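Local coordinates for protein hydroquinone dioxygenase large subunit (Pseudomonas sp., PDB 4ZXA) that probably cleaves the aromatic ring of hydroquinone with dioxygen, as the large subunit of a two-subunit, iron-dependent hydroquinone 1,2-dioxygenase, at residues F32-F37 and A127-I132; G96-Y101 and F120-I125; L242-T247 and V315-T320; F264-D269 and K309-M314. One frame throughout, in Å; residues are numbered along the deposited sequence.

Contact 1. Residues F32-F37 and A127-I132; sequences FQLGAF and ATFKAI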
loop_
_atom_site.group_PDB
_atom_site.type_symbol
_atom_site.label_atom_id
_atom_site.label_comp_id
_atom_site.label_asym_id
_atom_site.label_seq_id
_atom_site.Cartn_x
_atom_site.Cartn_y
_atom_site.Cartn_z
ATOM N N PHE E 32 9.445 11.949 -17.410
ATOM C CA PHE E 32 8.708 13.148 -17.799
ATOM C C PHE E 32 9.056 14.332 -16.904
ATOM O O PHE E 32 9.402 14.177 -15.729
ATOM C CB PHE E 32 7.188 12.900 -17.805
ATOM C CG PHE E 32 6.723 11.974 -18.900
ATOM C CD1 PHE E 32 6.769 10.595 -18.737
ATOM C CD2 PHE E 32 6.249 12.477 -20.097
ATOM C CE1 PHE E 32 6.344 9.737 -19.750
ATOM C CE2 PHE E 32 5.819 11.628 -21.106
ATOM C CZ PHE E 32 5.865 10.259 -20.934
ATOM N N GLN E 33 8.965 15.521 -17.481
ATOM C CA GLN E 33 9.205 16.748 -16.752
ATOM C C GLN E 33 7.930 17.569 -16.758
ATOM O O GLN E 33 7.273 17.725 -17.795
ATOM C CB GLN E 33 10.332 17.552 -17.409
ATOM C CG GLN E 33 10.793 18.756 -16.588
ATOM C CD GLN E 33 11.719 18.347 -15.460
ATOM O OE1 GLN E 33 12.436 17.355 -15.575
ATOM N NE2 GLN E 33 11.696 19.093 -14.359
ATOM N N LEU E 34 7.575 18.090 -15.594
ATOM C CA LEU E 34 6.419 18.959 -15.476
ATOM C C LEU E 34 6.845 20.044 -14.526
ATOM O O LEU E 34 7.017 19.793 -13.337
ATOM C CB LEU E 34 5.221 18.185 -14.926
ATOM C CG LEU E 34 3.894 18.928 -14.785
ATOM C CD1 LEU E 34 3.519 19.600 -16.099
ATOM C CD2 LEU E 34 2.794 17.971 -14.344
ATOM N N GLY E 35 7.052 21.249 -15.053
ATOM C CA GLY E 35 7.651 22.312 -14.273
ATOM C C GLY E 35 8.856 21.723 -13.581
ATOM O O GLY E 35 9.716 21.132 -14.220
ATOM N N ALA E 36 8.909 21.841 -12.265
ATOM C CA ALA E 36 10.097 21.425 -11.539
ATOM C C ALA E 36 10.051 19.969 -11.103
ATOM O O ALA E 36 10.983 19.501 -10.440
ATOM C CB ALA E 36 10.339 22.340 -10.332
ATOM N N PHE E 37 8.978 19.261 -11.463
ATOM C CA PHE E 37 8.826 17.852 -11.095
ATOM C C PHE E 37 9.454 16.951 -12.145
ATOM O O PHE E 37 9.348 17.206 -13.335
ATOM C CB PHE E 37 7.340 17.453 -10.956
ATOM C CG PHE E 37 6.670 17.982 -9.727
ATOM C CD1 PHE E 37 6.865 17.380 -8.508
ATOM C CD2 PHE E 37 5.830 19.074 -9.795
ATOM C CE1 PHE E 37 6.243 17.862 -7.368
ATOM C CE2 PHE E 37 5.214 19.558 -8.664
ATOM C CZ PHE E 37 5.424 18.947 -7.448
ATOM N N ALA E 127 -2.246 16.748 -20.317
ATOM C CA ALA E 127 -1.546 16.166 -21.459
ATOM C C ALA E 127 -0.373 15.332 -20.972
ATOM O O ALA E 127 -0.163 14.203 -21.426
ATOM C CB ALA E 127 -1.074 17.256 -22.406
ATOM N N THR E 128 0.385 15.892 -20.035
ATOM C CA THR E 128 1.478 15.159 -19.419
ATOM C C THR E 128 0.980 13.868 -18.778
ATOM O O THR E 128 1.557 12.800 -18.996
ATOM C CB THR E 128 2.203 16.006 -18.360
ATOM O OG1 THR E 128 2.570 17.266 -18.931
ATOM C CG2 THR E 128 3.445 15.286 -17.853
ATOM N N PHE E 129 -0.092 13.958 -17.994
ATOM C CA PHE E 129 -0.631 12.762 -17.331
ATOM C C PHE E 129 -1.101 11.677 -18.311
ATOM O O PHE E 129 -0.813 10.496 -18.121
ATOM C CB PHE E 129 -1.750 13.121 -16.342
ATOM C CG PHE E 129 -1.258 13.579 -14.998
ATOM C CD1 PHE E 129 0.041 14.059 -14.836
ATOM C CD2 PHE E 129 -2.086 13.512 -13.887
ATOM C CE1 PHE E 129 0.496 14.478 -13.591
ATOM C CE2 PHE E 129 -1.649 13.925 -12.638
ATOM C CZ PHE E 129 -0.357 14.415 -12.486
ATOM N N LYS E 130 -1.827 12.068 -19.354
ATOM C CA LYS E 130 -2.282 11.086 -20.343
ATOM C C LYS E 130 -1.086 10.411 -20.976
ATOM O O LYS E 130 -1.106 9.218 -21.248
ATOM C CB LYS E 130 -3.135 11.753 -21.417
ATOM C CG LYS E 130 -4.494 12.236 -20.911
ATOM C CD LYS E 130 -5.456 12.506 -22.053
ATOM C CE LYS E 130 -6.837 12.845 -21.525
ATOM N NZ LYS E 130 -7.897 12.779 -22.578
ATOM N N ALA E 131 -0.030 11.193 -21.193
ATOM C CA ALA E 131 1.177 10.686 -21.822
ATOM C C ALA E 131 1.893 9.709 -20.894
ATOM O O ALA E 131 2.486 8.716 -21.352
ATOM C CB ALA E 131 2.106 11.843 -22.226
ATOM N N ILE E 132 1.838 9.980 -19.593
ATOM C CA ILE E 132 2.438 9.074 -18.618
ATOM C C ILE E 132 1.692 7.728 -18.579
ATOM O O ILE E 132 2.316 6.666 -18.658
ATOM C CB ILE E 132 2.539 9.712 -17.213
ATOM C CG1 ILE E 132 3.540 10.870 -17.225
ATOM C CG2 ILE E 132 2.962 8.672 -16.173
ATOM C CD1 ILE E 132 3.473 11.741 -16.006
HETATM O O HOH W 1 5.338 17.983 -19.624
#
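F32 lays its ring against A131 and I132, where strand 32-34 of an antiparallel sheet packs on helix 122-136. The strand is the first arm of a beta hairpin. Its type II' turn runs from L34 to F37 and leads into strand 37-41. The short strand and helix segments run nearly antiparallel, at 163°.

The F32 side chain starts with CB, 4.4 Å from T128 CG2. With CG anti to the carbonyl carbon (chi1 -69°), CG itself comes near I132 CG1, as do CD1 and CE1. CD1 is nearest at 3.6 Å from I132 CG1. This is a CH-pi contact over one ring face, offset toward the rim. The two side chains slide past each other in opposite directions. Farther out, F32 CE2 meets A131 CB at 3.9 Å. The last atom, F32 CZ, stops 3.7 Å from A131 O. An alanine at F32 would probably open a gap between strand and helix and leave I132 CG1 without its aromatic partner.

L34 makes a smaller patch, with CD2 at 4.2 Å from F129 CE1. F129 and I132 reach on to M70 of helix 63-75. No direct hydrogen bond joins the two segments. T128 OG1 is hydrogen-bonded to L124 O in its own helix. A water donates to Q33 O at 2.7 Å and to T128 OG1 at 2.9 Å.

Contact 2. Residues G96-Y101 and F120-I125; sequences GKVDLY and FETPLI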
loop_
_atom_site.group_PDB
_atom_site.type_symbol
_atom_site.label_atom_id
_atom_site.label_comp_id
_atom_site.label_asym_id
_atom_site.label_seq_id
_atom_site.Cartn_x
_atom_site.Cartn_y
_atom_site.Cartn_z
ATOM N N GLY E 96 -9.310 25.199 -13.616
ATOM C CA GLY E 96 -8.726 25.953 -14.714
ATOM C C GLY E 96 -7.227 25.833 -14.569
ATOM O O GLY E 96 -6.475 25.759 -15.534
ATOM N N LYS E 97 -6.821 25.811 -13.315
ATOM C CA LYS E 97 -5.450 25.552 -12.875
ATOM C C LYS E 97 -5.450 24.363 -11.905
ATOM O O LYS E 97 -6.420 24.147 -11.175
ATOM C CB LYS E 97 -4.866 26.786 -12.180
ATOM C CG LYS E 97 -4.591 27.972 -13.108
ATOM C CD LYS E 97 -4.508 29.290 -12.320
ATOM C CE LYS E 97 -3.688 30.349 -13.059
ATOM N NZ LYS E 97 -4.145 30.593 -14.462
ATOM N N VAL E 98 -4.372 23.585 -11.898
ATOM C CA VAL E 98 -4.254 22.477 -10.958
ATOM C C VAL E 98 -2.901 22.502 -10.263
ATOM O O VAL E 98 -1.866 22.521 -10.928
ATOM C CB VAL E 98 -4.385 21.108 -11.658
ATOM C CG1 VAL E 98 -4.086 19.988 -10.674
ATOM C CG2 VAL E 98 -5.766 20.937 -12.279
ATOM N N ASP E 99 -2.912 22.490 -8.931
ATOM C CA ASP E 99 -1.684 22.349 -8.159
ATOM C C ASP E 99 -1.203 20.902 -8.172
ATOM O O ASP E 99 -1.973 19.991 -7.904
ATOM C CB ASP E 99 -1.908 22.772 -6.707
ATOM C CG ASP E 99 -1.733 24.260 -6.495
ATOM O OD1 ASP E 99 -1.563 24.978 -7.498
ATOM O OD2 ASP E 99 -1.779 24.720 -5.330
ATOM N N LEU E 100 0.076 20.690 -8.483
ATOM C CA LEU E 100 0.725 19.413 -8.184
ATOM C C LEU E 100 1.619 19.636 -6.985
ATOM O O LEU E 100 2.453 20.540 -6.996
ATOM C CB LEU E 100 1.556 18.903 -9.357
ATOM C CG LEU E 100 2.281 17.584 -9.104
ATOM C CD1 LEU E 100 1.316 16.491 -8.648
ATOM C CD2 LEU E 100 2.988 17.139 -10.362
ATOM N N TYR E 101 1.441 18.821 -5.950
ATOM C CA TYR E 101 2.205 18.974 -4.718
ATOM C C TYR E 101 2.838 17.681 -4.219
ATOM O O TYR E 101 2.359 16.584 -4.503
ATOM C CB TYR E 101 1.333 19.564 -3.613
ATOM C CG TYR E 101 0.073 18.765 -3.317
ATOM C CD1 TYR E 101 -1.143 19.120 -3.890
ATOM C CD2 TYR E 101 0.095 17.677 -2.453
ATOM C CE1 TYR E 101 -2.295 18.423 -3.617
ATOM C CE2 TYR E 101 -1.065 16.959 -2.172
ATOM C CZ TYR E 101 -2.251 17.341 -2.765
ATOM O OH TYR E 101 -3.405 16.648 -2.513
ATOM N N PHE E 120 -0.393 24.611 -12.456
ATOM C CA PHE E 120 -0.356 24.288 -13.882
ATOM C C PHE E 120 -1.676 24.577 -14.584
ATOM O O PHE E 120 -2.745 24.400 -14.008
ATOM C CB PHE E 120 0.017 22.817 -14.097
ATOM C CG PHE E 120 1.421 22.479 -13.687
ATOM C CD1 PHE E 120 2.472 22.618 -14.578
ATOM C CD2 PHE E 120 1.695 21.996 -12.414
ATOM C CE1 PHE E 120 3.778 22.290 -14.213
ATOM C CE2 PHE E 120 3.003 21.671 -12.033
ATOM C CZ PHE E 120 4.048 21.823 -12.939
ATOM N N GLU E 121 -1.598 25.023 -15.834
ATOM C CA GLU E 121 -2.793 25.159 -16.658
ATOM C C GLU E 121 -3.322 23.757 -16.919
ATOM O O GLU E 121 -2.595 22.883 -17.396
ATOM C CB GLU E 121 -2.469 25.856 -17.982
ATOM C CG GLU E 121 -1.924 27.282 -17.851
ATOM C CD GLU E 121 -2.954 28.264 -17.316
ATOM O OE1 GLU E 121 -4.167 28.052 -17.546
ATOM O OE2 GLU E 121 -2.550 29.249 -16.659
ATOM N N THR E 122 -4.588 23.532 -16.613
ATOM C CA THR E 122 -5.132 22.185 -16.701
ATOM C C THR E 122 -4.706 21.386 -17.947
ATOM O O THR E 122 -4.288 20.233 -17.837
ATOM C CB THR E 122 -6.648 22.204 -16.560
ATOM O OG1 THR E 122 -6.978 22.775 -15.289
ATOM C CG2 THR E 122 -7.214 20.799 -16.643
ATOM N N PRO E 123 -4.791 21.995 -19.132
ATOM C CA PRO E 123 -4.492 21.188 -20.323
ATOM C C PRO E 123 -3.059 20.656 -20.373
ATOM O O PRO E 123 -2.850 19.565 -20.914
ATOM C CB PRO E 123 -4.754 22.153 -21.491
ATOM C CG PRO E 123 -5.635 23.213 -20.921
ATOM C CD PRO E 123 -5.236 23.356 -19.477
ATOM N N LEU E 124 -2.097 21.397 -19.827
ATOM C CA LEU E 124 -0.704 20.947 -19.817
ATOM C C LEU E 124 -0.496 19.725 -18.903
ATOM O O LEU E 124 0.027 18.687 -19.337
ATOM C CB LEU E 124 0.242 22.092 -19.426
ATOM C CG LEU E 124 1.716 21.710 -19.249
ATOM C CD1 LEU E 124 2.283 21.096 -20.528
ATOM C CD2 LEU E 124 2.557 22.897 -18.788
ATOM N N ILE E 125 -0.910 19.840 -17.643
ATOM C CA ILE E 125 -0.778 18.728 -16.710
ATOM C C ILE E 125 -1.602 17.531 -17.170
ATOM O O ILE E 125 -1.188 16.379 -16.985
ATOM C CB ILE E 125 -1.170 19.110 -15.270
ATOM C CG1 ILE E 125 -1.007 17.899 -14.346
ATOM C CG2 ILE E 125 -2.587 19.641 -15.220
ATOM C CD1 ILE E 125 -0.850 18.262 -12.902
HETATM O O HOH W 2 -8.913 22.151 -13.595
#
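V98 and F120 pair in antiparallel fashion where strand 97-102 meets strand 116-121, the outermost strand of its sheet within this chain. Just after this pair the second segment leaves the sheet and becomes helix 122-136. V98 N donates to F120 O at 2.8 Å. The return bond, F120 N to V98 O, is weak.

The side chains of V98 and F120 share the buried face of the pair. V98 O lies at the edge of the F120 ring, in its plane. L100 CB packs 4.1 Å from F120 CE2. I125 drops from the first turn of the helix onto the same group. Its CD1 is 4.3 Å from L100 CB, and its CG2 faces V98 CB. L34 and F78 add to this apolar cluster.

The other face is open to solvent. There K97 and E121 lie side by side and point the same way. A bend at the end of the lysine (chi4 53°) places NZ 3.0 Å from E121 OE2. This salt bridge meets the oxygen on its syn side, 24° out of the carboxylate plane.

At the helix start, T122 N donates to G96 O at 3.1 Å, from above the carbonyl plane. A water links G96 N to T122 OG1. E121 holds the N-cap position. G96, just before the strand, thus supplies an acceptor for a first-turn N-H that has no helical carbonyl to use, while the ion pair probably adds little in water.

Contact 3. Residues L242-T247 and V315-T320; sequences LFCPTT and VWENAT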
loop_
_atom_site.group_PDB
_atom_site.type_symbol
_atom_site.label_atom_id
_atom_site.label_comp_id
_atom_site.label_asym_id
_atom_site.label_seq_id
_atom_site.Cartn_x
_atom_site.Cartn_y
_atom_site.Cartn_z
ATOM N N LEU E 242 -26.949 15.559 -10.317
ATOM C CA LEU E 242 -26.534 14.415 -11.133
ATOM C C LEU E 242 -26.454 13.118 -10.312
ATOM O O LEU E 242 -25.809 13.055 -9.251
ATOM C CB LEU E 242 -25.184 14.667 -11.802
ATOM C CG LEU E 242 -24.909 15.987 -12.513
ATOM C CD1 LEU E 242 -23.440 16.063 -12.938
ATOM C CD2 LEU E 242 -25.822 16.184 -13.708
ATOM N N PHE E 243 -27.119 12.082 -10.803
ATOM C CA PHE E 243 -26.910 10.748 -10.259
ATOM C C PHE E 243 -25.711 10.106 -10.970
ATOM O O PHE E 243 -25.730 9.930 -12.189
ATOM C CB PHE E 243 -28.176 9.903 -10.400
ATOM C CG PHE E 243 -29.102 10.003 -9.218
ATOM C CD1 PHE E 243 -28.905 10.973 -8.244
ATOM C CD2 PHE E 243 -30.153 9.107 -9.061
ATOM C CE1 PHE E 243 -29.754 11.055 -7.133
ATOM C CE2 PHE E 243 -30.997 9.186 -7.961
ATOM C CZ PHE E 243 -30.803 10.158 -6.999
ATOM N N CYS E 244 -24.665 9.775 -10.216
ATOM C CA CYS E 244 -23.438 9.236 -10.816
ATOM C C CYS E 244 -23.023 7.917 -10.188
ATOM O O CYS E 244 -22.037 7.870 -9.453
ATOM C CB CYS E 244 -22.289 10.229 -10.658
ATOM S SG CYS E 244 -22.729 11.955 -10.995
ATOM N N PRO E 245 -23.766 6.836 -10.483
ATOM C CA PRO E 245 -23.494 5.525 -9.880
ATOM C C PRO E 245 -22.165 4.998 -10.370
ATOM O O PRO E 245 -21.680 5.441 -11.413
ATOM C CB PRO E 245 -24.607 4.634 -10.440
ATOM C CG PRO E 245 -25.584 5.580 -11.118
ATOM C CD PRO E 245 -24.803 6.766 -11.522
ATOM N N THR E 246 -21.596 4.048 -9.637
ATOM C CA THR E 246 -20.326 3.435 -10.005
ATOM C C THR E 246 -20.189 2.118 -9.236
ATOM O O THR E 246 -20.796 1.951 -8.183
ATOM C CB THR E 246 -19.147 4.374 -9.672
ATOM O OG1 THR E 246 -17.907 3.706 -9.903
ATOM C CG2 THR E 246 -19.203 4.814 -8.220
ATOM N N THR E 247 -19.417 1.181 -9.782
ATOM C CA THR E 247 -19.211 -0.110 -9.153
ATOM C C THR E 247 -17.832 -0.138 -8.510
ATOM O O THR E 247 -16.831 0.101 -9.173
ATOM C CB THR E 247 -19.385 -1.260 -10.167
ATOM O OG1 THR E 247 -18.360 -1.189 -11.162
ATOM C CG2 THR E 247 -20.752 -1.142 -10.851
ATOM N N VAL E 315 -23.269 7.814 -6.281
ATOM C CA VAL E 315 -22.696 9.104 -5.887
ATOM C C VAL E 315 -23.577 10.226 -6.442
ATOM O O VAL E 315 -23.790 10.337 -7.655
ATOM C CB VAL E 315 -21.234 9.289 -6.385
ATOM C CG1 VAL E 315 -20.665 10.625 -5.888
ATOM C CG2 VAL E 315 -20.353 8.121 -5.944
ATOM N N TRP E 316 -24.119 11.038 -5.549
ATOM C CA TRP E 316 -25.039 12.076 -5.968
ATOM C C TRP E 316 -24.313 13.433 -5.994
ATOM O O TRP E 316 -23.951 13.987 -4.959
ATOM C CB TRP E 316 -26.244 12.105 -5.044
ATOM C CG TRP E 316 -27.219 13.210 -5.294
ATOM C CD1 TRP E 316 -27.636 13.704 -6.506
ATOM C CD2 TRP E 316 -27.908 13.967 -4.293
ATOM N NE1 TRP E 316 -28.553 14.721 -6.312
ATOM C CE2 TRP E 316 -28.731 14.901 -4.962
ATOM C CE3 TRP E 316 -27.901 13.955 -2.894
ATOM C CZ2 TRP E 316 -29.538 15.803 -4.278
ATOM C CZ3 TRP E 316 -28.706 14.858 -2.214
ATOM C CH2 TRP E 316 -29.512 15.771 -2.911
ATOM N N GLU E 317 -24.099 13.960 -7.190
ATOM C CA GLU E 317 -23.293 15.156 -7.341
ATOM C C GLU E 317 -24.141 16.385 -7.606
ATOM O O GLU E 317 -25.290 16.287 -8.055
ATOM C CB GLU E 317 -22.275 14.968 -8.464
ATOM C CG GLU E 317 -21.135 14.020 -8.104
ATOM C CD GLU E 317 -20.118 13.891 -9.225
ATOM O OE1 GLU E 317 -20.211 14.671 -10.200
ATOM O OE2 GLU E 317 -19.239 13.003 -9.141
ATOM N N ASN E 318 -23.545 17.540 -7.341
ATOM C CA ASN E 318 -24.182 18.826 -7.556
ATOM C C ASN E 318 -23.265 19.704 -8.403
ATOM O O ASN E 318 -22.257 20.202 -7.924
ATOM C CB ASN E 318 -24.475 19.498 -6.214
ATOM C CG ASN E 318 -25.167 20.851 -6.374
ATOM O OD1 ASN E 318 -25.380 21.325 -7.491
ATOM N ND2 ASN E 318 -25.521 21.472 -5.256
ATOM N N ALA E 319 -23.625 19.892 -9.663
ATOM C CA ALA E 319 -22.751 20.538 -10.628
ATOM C C ALA E 319 -22.914 22.070 -10.696
ATOM O O ALA E 319 -22.589 22.695 -11.710
ATOM C CB ALA E 319 -22.966 19.917 -11.998
ATOM N N THR E 320 -23.414 22.667 -9.620
ATOM C CA THR E 320 -23.557 24.115 -9.531
ATOM C C THR E 320 -22.191 24.831 -9.437
ATOM O O THR E 320 -21.398 24.570 -8.527
ATOM C CB THR E 320 -24.423 24.493 -8.311
ATOM O OG1 THR E 320 -25.713 23.864 -8.414
ATOM C CG2 THR E 320 -24.583 26.003 -8.222
#
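Strands 241-249 and 310-318 are neighbours in a five-strand antiparallel sheet, and L242, F243 and C244 meet V315, W316 and E317 here. L242 and E317 form a hydrogen-bonded pair. L242 N donates to E317 O at 2.9 Å, and E317 N to L242 O at 2.8 Å. C244 N adds a bond to V315 O.

On one face of the sheet F243 meets W316 in an offset edge-to-face pair. The planes stand at 88°. The ring edge of F243 does the touching: its CE1 sits over one face of the indole, 3.4 Å from W316 CD1. L242 O lies at the indole edge, near its plane and 3.4 Å from W316 CD1. W316 NE1 is hydrogen-bonded to S241 OG, and W263 meets the indole too. Q151 of the small subunit packs on F243.

The sheet belongs to a cupin fold and helps line the ligand pocket. T246 touches the bound 4-hydroxybenzonitrile. Its CG2 is 4.2 Å from V315 CG2, while its OG1 bonds to N231 N and E248 OE1.

On the other face L242 and E317 are partly exposed, while C244 and V315 are buried. C244 SG rests by the glutamate end, 3.7 Å from E317 CD. L242 CD1 touches A319 CB at 4.0 Å. At the end of the strand, N318 OD1 accepts from T320 N in an Asx turn and from T320 OG1 at 2.7 Å. N318 ND2 is hydrogen-bonded to N58 OD1 of the small subunit.

Contact 4. Residues F264-D269 and K309-M314; sequences FIQMSD and KRSMLM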
loop_
_atom_site.group_PDB
_atom_site.type_symbol
_atom_site.label_atom_id
_atom_site.label_comp_id
_atom_site.label_asym_id
_atom_site.label_seq_id
_atom_site.Cartn_x
_atom_site.Cartn_y
_atom_site.Cartn_z
ATOM N N PHE E 264 -23.521 9.875 -0.548
ATOM C CA PHE E 264 -23.383 8.488 -0.965
ATOM C C PHE E 264 -24.669 7.713 -0.614
ATOM O O PHE E 264 -25.116 7.746 0.534
ATOM C CB PHE E 264 -22.198 7.844 -0.236
ATOM C CG PHE E 264 -20.843 8.389 -0.622
ATOM C CD1 PHE E 264 -20.670 9.148 -1.769
ATOM C CD2 PHE E 264 -19.725 8.111 0.158
ATOM C CE1 PHE E 264 -19.410 9.641 -2.125
ATOM C CE2 PHE E 264 -18.460 8.596 -0.194
ATOM C CZ PHE E 264 -18.307 9.365 -1.340
ATOM N N ILE E 265 -25.279 7.041 -1.592
ATOM C CA ILE E 265 -26.362 6.082 -1.317
ATOM C C ILE E 265 -25.915 4.685 -1.715
ATOM O O ILE E 265 -25.780 4.394 -2.912
ATOM C CB ILE E 265 -27.599 6.336 -2.160
ATOM C CG1 ILE E 265 -27.934 7.831 -2.234
ATOM C CG2 ILE E 265 -28.766 5.502 -1.631
ATOM C CD1 ILE E 265 -28.791 8.332 -1.129
ATOM N N GLN E 266 -25.688 3.818 -0.732
ATOM C CA GLN E 266 -25.169 2.481 -1.018
ATOM C C GLN E 266 -26.287 1.566 -1.546
ATOM O O GLN E 266 -27.273 1.310 -0.851
ATOM C CB GLN E 266 -24.476 1.894 0.223
ATOM C CG GLN E 266 -23.721 0.593 -0.014
ATOM C CD GLN E 266 -22.493 0.791 -0.880
ATOM O OE1 GLN E 266 -21.833 1.822 -0.792
ATOM N NE2 GLN E 266 -22.182 -0.189 -1.729
ATOM N N MET E 267 -26.146 1.075 -2.774
ATOM C CA MET E 267 -27.257 0.353 -3.397
ATOM C C MET E 267 -27.176 -1.162 -3.243
ATOM O O MET E 267 -28.204 -1.829 -3.099
ATOM C CB MET E 267 -27.438 0.755 -4.868
ATOM C CG MET E 267 -28.016 2.142 -5.030
ATOM S SD MET E 267 -28.364 2.598 -6.741
ATOM C CE MET E 267 -26.811 2.204 -7.526
ATOM N N SER E 268 -25.960 -1.703 -3.271
ATOM C CA SER E 268 -25.762 -3.132 -3.046
ATOM C C SER E 268 -24.550 -3.391 -2.168
ATOM O O SER E 268 -23.612 -2.603 -2.153
ATOM C CB SER E 268 -25.585 -3.875 -4.367
ATOM O OG SER E 268 -24.214 -4.024 -4.678
ATOM N N ASP E 269 -24.587 -4.494 -1.430
ATOM C CA ASP E 269 -23.453 -4.944 -0.644
ATOM C C ASP E 269 -23.029 -3.925 0.414
ATOM O O ASP E 269 -23.890 -3.357 1.095
ATOM C CB ASP E 269 -22.312 -5.346 -1.577
ATOM C CG ASP E 269 -22.729 -6.472 -2.517
ATOM O OD1 ASP E 269 -22.895 -7.612 -2.024
ATOM O OD2 ASP E 269 -22.930 -6.226 -3.733
ATOM N N LYS E 309 -16.377 -6.876 -1.964
ATOM C CA LYS E 309 -17.048 -7.333 -3.168
ATOM C C LYS E 309 -17.441 -6.144 -4.036
ATOM O O LYS E 309 -17.906 -5.133 -3.522
ATOM C CB LYS E 309 -18.311 -8.147 -2.838
ATOM C CG LYS E 309 -19.152 -8.436 -4.078
ATOM C CD LYS E 309 -20.358 -9.311 -3.783
ATOM C CE LYS E 309 -21.231 -9.561 -5.027
ATOM N NZ LYS E 309 -21.952 -8.341 -5.501
ATOM N N ARG E 310 -17.259 -6.268 -5.347
ATOM C CA ARG E 310 -17.786 -5.280 -6.277
ATOM C C ARG E 310 -19.215 -4.925 -5.877
ATOM O O ARG E 310 -20.098 -5.791 -5.896
ATOM C CB ARG E 310 -17.764 -5.822 -7.704
ATOM C CG ARG E 310 -17.500 -4.780 -8.794
ATOM C CD ARG E 310 -17.609 -5.432 -10.166
ATOM N NE ARG E 310 -17.244 -4.579 -11.289
ATOM C CZ ARG E 310 -15.988 -4.338 -11.659
ATOM N NH1 ARG E 310 -14.971 -4.862 -10.976
ATOM N NH2 ARG E 310 -15.747 -3.563 -12.709
ATOM N N SER E 311 -19.437 -3.653 -5.533
ATOM C CA SER E 311 -20.727 -3.183 -5.045
ATOM C C SER E 311 -21.261 -1.977 -5.820
ATOM O O SER E 311 -20.504 -1.228 -6.437
ATOM C CB SER E 311 -20.632 -2.820 -3.565
ATOM O OG SER E 311 -19.667 -1.805 -3.359
ATOM N N MET E 312 -22.573 -1.780 -5.756
ATOM C CA MET E 312 -23.194 -0.702 -6.496
ATOM C C MET E 312 -23.339 0.492 -5.584
ATOM O O MET E 312 -24.034 0.421 -4.565
ATOM C CB MET E 312 -24.548 -1.143 -7.024
ATOM C CG MET E 312 -24.478 -2.411 -7.855
ATOM S SD MET E 312 -26.074 -2.737 -8.623
ATOM C CE MET E 312 -25.651 -4.110 -9.708
ATOM N N LEU E 313 -22.658 1.580 -5.927
ATOM C CA LEU E 313 -22.714 2.797 -5.122
ATOM C C LEU E 313 -23.265 3.947 -5.946
ATOM O O LEU E 313 -22.844 4.184 -7.077
ATOM C CB LEU E 313 -21.333 3.179 -4.572
ATOM C CG LEU E 313 -21.227 4.576 -3.929
ATOM C CD1 LEU E 313 -22.065 4.669 -2.659
ATOM C CD2 LEU E 313 -19.799 4.919 -3.604
ATOM N N MET E 314 -24.216 4.668 -5.377
ATOM C CA MET E 314 -24.703 5.860 -6.038
ATOM C C MET E 314 -24.029 7.095 -5.450
ATOM O O MET E 314 -24.187 7.378 -4.257
ATOM C CB MET E 314 -26.215 5.971 -5.897
ATOM C CG MET E 314 -26.752 7.315 -6.366
ATOM S SD MET E 314 -26.680 7.469 -8.154
ATOM C CE MET E 314 -27.992 6.363 -8.667
#
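D269 and K309 meet at the carboxylate of D269, which is gripped from both faces. K309 NZ reaches OD2 of D269 from above the plane, at 2.9 Å, in a salt bridge. S268 OG donates to D269 OD2 at 2.7 Å from the opposite face. The side chains of D269 and K309 cross at about a right angle, and a bend at chi4 (-69°) places NZ. The rotation of the Q266 amide is fixed by NE2, which donates to S268 O, an atom lying in the amide's own plane, at 2.8 Å. Its OE1 lies 3.4 Å from L313 CD1. F264 turns its ring to the ligand pocket, beside W273, while its CB packs on L313 CD1.

Between these ends, strands 262-266 and 310-318 pair through I265 and M314. Farther along, M312 O accepts from both M267 N (2.8 Å) and S268 N (3.1 Å), a pattern consistent with a classic beta bulge. M312 N turns to S268 OG at 3.0 Å. M267 CE packs on M312 CB and M314 CB.

An alanine at D269 would probably leave K309 NZ without its acid and S268 OG without this acceptor. On the small subunit, T12 OG1 bonds to K309 NZ and V13 N to D269 OD1. The charged pair therefore sits at the subunit interface, and each charge probably offsets the other, which eases their partial burial.

Contacts 1 and 2 share helix 122-136 and touch, with L34 packed on F120 and I125. Contacts 3 and 4 share strand 310-318 in one sheet, where T246 N probably bonds to L313 O and M314 CE packs on F243 and P245. The centres of contacts 1 and 4 are about 34 Å apart, on opposite sides of the chain's centre. Contact 1 is buried and almost wholly apolar. Contact 2 has a buried apolar half and an ion pair at the surface. Contacts 3 and 4 are mainly buried backbone pairing. Each supplies a pocket residue and reaches the small subunit, but only contact 4 carries a salt bridge there.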